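Local coordinates for Mec-8 protein (Caenorhabditis elegans, PDB 6DG0), which probably binds RNA as a nuclear splicing factor, this chain being its C-terminal RNA recognition motif, captured here with an AGCACA oligonucleotide, at residues R21-A26 with I59-F64; A26-T31 with L51-Q56. The protein carries 2 engineered substitutions. All coordinates share one frame; numbering follows the deposited sequence.

Interaction 1 (R21-A26 with I59-F64)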
# COMPACT_ATOMS: atom_id res chain seq x y z
N ARG A 21 -0.22 -1.10 -8.21
CA ARG A 21 -1.24 -0.10 -8.49
C ARG A 21 -2.57 -0.77 -8.83
O ARG A 21 -3.62 -0.35 -8.36
CB ARG A 21 -0.80 0.83 -9.61
CG ARG A 21 -1.80 1.93 -9.95
CD ARG A 21 -1.23 2.91 -10.97
NE ARG A 21 -0.02 3.56 -10.48
CZ ARG A 21 1.22 3.27 -10.88
NH1 ARG A 21 1.42 2.34 -11.79
NH2 ARG A 21 2.25 3.92 -10.35
N GLY A 22 -2.51 -1.82 -9.64
CA GLY A 22 -3.69 -2.59 -9.99
C GLY A 22 -4.42 -3.15 -8.78
O GLY A 22 -5.64 -3.29 -8.79
N VAL A 23 -3.67 -3.48 -7.73
CA VAL A 23 -4.26 -3.99 -6.49
C VAL A 23 -5.05 -2.93 -5.73
O VAL A 23 -6.20 -3.16 -5.34
CB VAL A 23 -3.16 -4.55 -5.55
CG1 VAL A 23 -3.76 -4.93 -4.20
CG2 VAL A 23 -2.46 -5.73 -6.19
N PHE A 24 -4.43 -1.78 -5.52
CA PHE A 24 -5.01 -0.71 -4.70
C PHE A 24 -5.93 0.25 -5.46
O PHE A 24 -6.83 0.85 -4.87
CB PHE A 24 -3.89 0.06 -4.01
CG PHE A 24 -3.15 -0.75 -2.98
CD1 PHE A 24 -2.11 -1.58 -3.35
CD2 PHE A 24 -3.50 -0.69 -1.64
CE1 PHE A 24 -1.43 -2.33 -2.41
CE2 PHE A 24 -2.83 -1.44 -0.69
CZ PHE A 24 -1.79 -2.26 -1.08
N LYS A 25 -5.72 0.39 -6.77
CA LYS A 25 -6.56 1.27 -7.59
C LYS A 25 -7.99 0.72 -7.71
O LYS A 25 -8.91 1.45 -8.07
CB LYS A 25 -5.95 1.45 -8.98
CG LYS A 25 -6.45 2.65 -9.76
CD LYS A 25 -5.75 2.72 -11.11
CE LYS A 25 -6.17 3.94 -11.90
NZ LYS A 25 -5.83 5.21 -11.19
N ALA A 26 -8.16 -0.56 -7.41
CA ALA A 26 -9.46 -1.20 -7.49
C ALA A 26 -10.41 -0.71 -6.39
O ALA A 26 -11.61 -0.99 -6.43
CB ALA A 26 -9.31 -2.72 -7.40
N ILE A 59 -8.56 -2.74 5.45
CA ILE A 59 -9.31 -3.89 5.93
C ILE A 59 -9.52 -4.92 4.82
O ILE A 59 -9.34 -6.12 5.03
CB ILE A 59 -10.68 -3.47 6.52
CG1 ILE A 59 -10.53 -3.08 8.00
CG2 ILE A 59 -11.65 -4.64 6.50
CD1 ILE A 59 -9.71 -1.84 8.26
N SER A 60 -9.89 -4.44 3.63
CA SER A 60 -10.19 -5.31 2.50
C SER A 60 -8.97 -6.04 1.94
O SER A 60 -9.06 -7.19 1.53
CB SER A 60 -10.86 -4.51 1.39
OG SER A 60 -12.13 -4.02 1.80
N LEU A 61 -7.83 -5.35 1.91
CA LEU A 61 -6.62 -5.91 1.30
C LEU A 61 -5.67 -6.51 2.32
O LEU A 61 -4.56 -6.93 1.98
CB LEU A 61 -5.89 -4.83 0.49
CG LEU A 61 -6.58 -4.43 -0.81
CD1 LEU A 61 -5.88 -3.24 -1.45
CD2 LEU A 61 -6.62 -5.62 -1.76
N GLN A 62 -6.09 -6.54 3.58
CA GLN A 62 -5.28 -7.11 4.64
C GLN A 62 -5.04 -8.59 4.38
O GLN A 62 -5.98 -9.39 4.32
CB GLN A 62 -5.95 -6.91 6.00
CG GLN A 62 -5.03 -7.18 7.19
CD GLN A 62 -3.92 -6.16 7.30
OE1 GLN A 62 -2.80 -6.39 6.82
NE2 GLN A 62 -4.21 -5.03 7.93
N GLY A 63 -3.77 -8.96 4.20
CA GLY A 63 -3.42 -10.33 3.92
C GLY A 63 -3.64 -10.69 2.47
O GLY A 63 -3.76 -11.87 2.13
N PHE A 64 -3.71 -9.68 1.61
CA PHE A 64 -3.93 -9.91 0.19
C PHE A 64 -2.79 -10.71 -0.40
O PHE A 64 -1.62 -10.37 -0.24
CB PHE A 64 -4.07 -8.60 -0.59
CG PHE A 64 -4.17 -8.78 -2.08
CD1 PHE A 64 -5.38 -9.11 -2.67
CD2 PHE A 64 -3.06 -8.63 -2.89
CE1 PHE A 64 -5.48 -9.28 -4.05
CE2 PHE A 64 -3.15 -8.80 -4.26
CZ PHE A 64 -4.36 -9.13 -4.84
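In the beta-alpha-beta-beta-alpha-beta fold of an RNA recognition motif, both helices pack on one face of the four-stranded sheet, and here the C-terminal parts of helices 17-24 and 51-61 meet through Val23, Phe24 and Leu61, with Phe64 added from the turn that follows. Leu61 reaches across with both methyls. Its CD1 sits over one face of the Phe24 ring, off centre toward the rim and 3.5 Å from Phe24 CD2, a CH-pi contact with the methyl 28° off the ring normal. Its CD2 turns to the neighbouring side chain, 3.8 Å from Val23 CG1. Both methyls of Val23 meet the Phe64 ring. CG1, anti to the backbone N (chi1 173°), lies over a face of the Phe64 ring at 4.1 Å from its centroid, while CG2 comes within 3.7 Å of Phe64 CE2. Phe64 reaches this position through the type II turn from Leu61 to Phe64, closed by Phe64 N to Leu61 O at 2.9 Å. Ile76 of strand 75-78 touches both Phe24 and Leu61, joining the helix pair to the sheet. No hydrogen bond crosses between the two segments: methyls on aromatic faces hold them, so the contact depends on shape and on keeping apolar surface from water.

Interaction 2 (A26-T31 with L51-Q56)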
# COMPACT_ATOMS: atom_id res chain seq x y z
N ALA A 26 -8.16 -0.56 -7.41
CA ALA A 26 -9.46 -1.20 -7.49
C ALA A 26 -10.41 -0.71 -6.39
O ALA A 26 -11.61 -0.99 -6.43
CB ALA A 26 -9.31 -2.72 -7.40
N PHE A 27 -9.87 0.02 -5.42
CA PHE A 27 -10.67 0.54 -4.32
C PHE A 27 -10.86 2.05 -4.40
O PHE A 27 -9.96 2.78 -4.82
CB PHE A 27 -10.03 0.15 -2.99
CG PHE A 27 -10.07 -1.33 -2.72
CD1 PHE A 27 -9.09 -2.16 -3.23
CD2 PHE A 27 -11.10 -1.88 -1.99
CE1 PHE A 27 -9.14 -3.52 -3.00
CE2 PHE A 27 -11.15 -3.24 -1.76
CZ PHE A 27 -10.17 -4.06 -2.26
N SER A 28 -12.04 2.49 -4.00
CA SER A 28 -12.43 3.89 -4.12
C SER A 28 -11.50 4.84 -3.37
O SER A 28 -11.12 4.59 -2.23
CB SER A 28 -13.87 4.08 -3.62
OG SER A 28 -14.28 5.43 -3.74
N GLY A 29 -11.14 5.94 -4.03
CA GLY A 29 -10.37 7.00 -3.41
C GLY A 29 -8.87 6.92 -3.59
O GLY A 29 -8.14 7.72 -3.00
N PHE A 30 -8.41 5.97 -4.39
CA PHE A 30 -6.98 5.80 -4.65
C PHE A 30 -6.37 7.02 -5.34
O PHE A 30 -6.78 7.37 -6.44
CB PHE A 30 -6.72 4.55 -5.49
CG PHE A 30 -5.28 4.40 -5.92
CD1 PHE A 30 -4.34 3.88 -5.06
CD2 PHE A 30 -4.88 4.79 -7.19
CE1 PHE A 30 -3.02 3.74 -5.45
CE2 PHE A 30 -3.56 4.65 -7.59
CZ PHE A 30 -2.63 4.13 -6.72
N THR A 31 -5.40 7.66 -4.69
CA THR A 31 -4.75 8.81 -5.29
C THR A 31 -3.39 8.48 -5.91
O THR A 31 -3.17 8.70 -7.10
CB THR A 31 -4.56 9.94 -4.26
OG1 THR A 31 -5.79 10.16 -3.57
CG2 THR A 31 -4.12 11.22 -4.96
N LEU A 51 -9.49 9.41 5.02
CA LEU A 51 -9.29 8.32 5.97
C LEU A 51 -10.22 7.14 5.76
O LEU A 51 -9.79 5.99 5.80
CB LEU A 51 -9.45 8.84 7.40
CG LEU A 51 -9.22 7.78 8.49
CD1 LEU A 51 -7.83 7.19 8.38
CD2 LEU A 51 -9.46 8.37 9.87
N GLN A 52 -11.50 7.42 5.54
CA GLN A 52 -12.51 6.37 5.44
C GLN A 52 -12.25 5.42 4.27
O GLN A 52 -12.52 4.23 4.36
CB GLN A 52 -13.92 6.98 5.29
CG GLN A 52 -14.42 7.78 6.49
CD GLN A 52 -13.64 9.07 6.72
OE1 GLN A 52 -13.08 9.65 5.79
NE2 GLN A 52 -13.61 9.52 7.97
N LYS A 53 -11.72 5.95 3.18
CA LYS A 53 -11.42 5.13 2.02
C LYS A 53 -10.13 4.34 2.23
O LYS A 53 -9.98 3.23 1.72
CB LYS A 53 -11.30 5.99 0.76
CG LYS A 53 -12.57 6.77 0.40
CD LYS A 53 -13.71 5.84 0.02
CE LYS A 53 -14.95 6.63 -0.37
NZ LYS A 53 -14.69 7.51 -1.54
N ALA A 54 -9.21 4.93 2.99
CA ALA A 54 -7.96 4.25 3.34
C ALA A 54 -8.22 3.08 4.28
O ALA A 54 -7.68 1.99 4.10
CB ALA A 54 -6.99 5.24 3.98
N THR A 55 -9.05 3.32 5.29
CA THR A 55 -9.44 2.28 6.24
C THR A 55 -10.16 1.15 5.52
O THR A 55 -9.89 -0.02 5.75
CB THR A 55 -10.35 2.85 7.35
OG1 THR A 55 -9.64 3.87 8.07
CG2 THR A 55 -10.75 1.75 8.33
N GLN A 56 -11.09 1.54 4.64
CA GLN A 56 -11.88 0.59 3.87
C GLN A 56 -11.00 -0.32 3.03
O GLN A 56 -11.23 -1.53 2.96
CB GLN A 56 -12.86 1.36 2.98
CG GLN A 56 -13.70 0.51 2.04
CD GLN A 56 -14.61 1.37 1.18
OE1 GLN A 56 -15.12 2.39 1.65
NE2 GLN A 56 -14.82 0.97 -0.07
O HOH W 1 -11.06 2.45 -0.77
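Lys53 of helix 51-61 lies alongside Ser28, in the loop that leads into strand 30-37, and its side chain can be followed atom by atom. CB is 3.3 Å from Ser28 O and also faces the backbone of Gly29, whose CA lies 4.4 Å from Lys53 CB. A side chain at Gly29 would run into that CB, and the positive phi of 94° in the type II turn from Phe27 to Phe30 also suits glycine. CG and CD continue past Ser28 O, each at 3.7 Å. The bend of Lys53 at chi2 (-65°) turns the chain along Ser28, with CE 3.6 Å from Ser28 OG, and a second bend at chi4 swings NZ round to donate a hydrogen bond to Ser28 OG, 3.1 Å long. Behind this arm a water bridges the two backbones, giving one proton to Ser28 O at 2.6 Å and the other to Lys53 O. A methionine in place of Lys53 would probably leave Ser28 OG without its ammonium donor and let the serine hydroxyl turn more freely. On the strand side, Gly29 is tied by backbone hydrogen bonds to Ser49, just ahead of the helix. The link at this surface is thus polar, made by one charged donor and one shared water, with the lysine methylenes lying against the turn.

How the interactions relate
From the N terminus, the chain runs through strand 4-11 into helix 17-24, whose end opens the longer loop. At Ala26, shared by both contacts, it passes into the turn before strand 30-37, where the shorter loop begins. Strands 30-37 and 42-48 follow, and helix 51-61 closes that shorter loop at its start, in interaction 2. The same helix then closes the longer loop at its far end, in interaction 1, so the second contact nests within the first. Phe27 joins them directly, its ring touching Ser60 and Leu61. Together they fasten the start of helix 51-61 to the turn before strand 30-37 and its far end to helix 17-24, one mainly polar and at the surface, the other apolar.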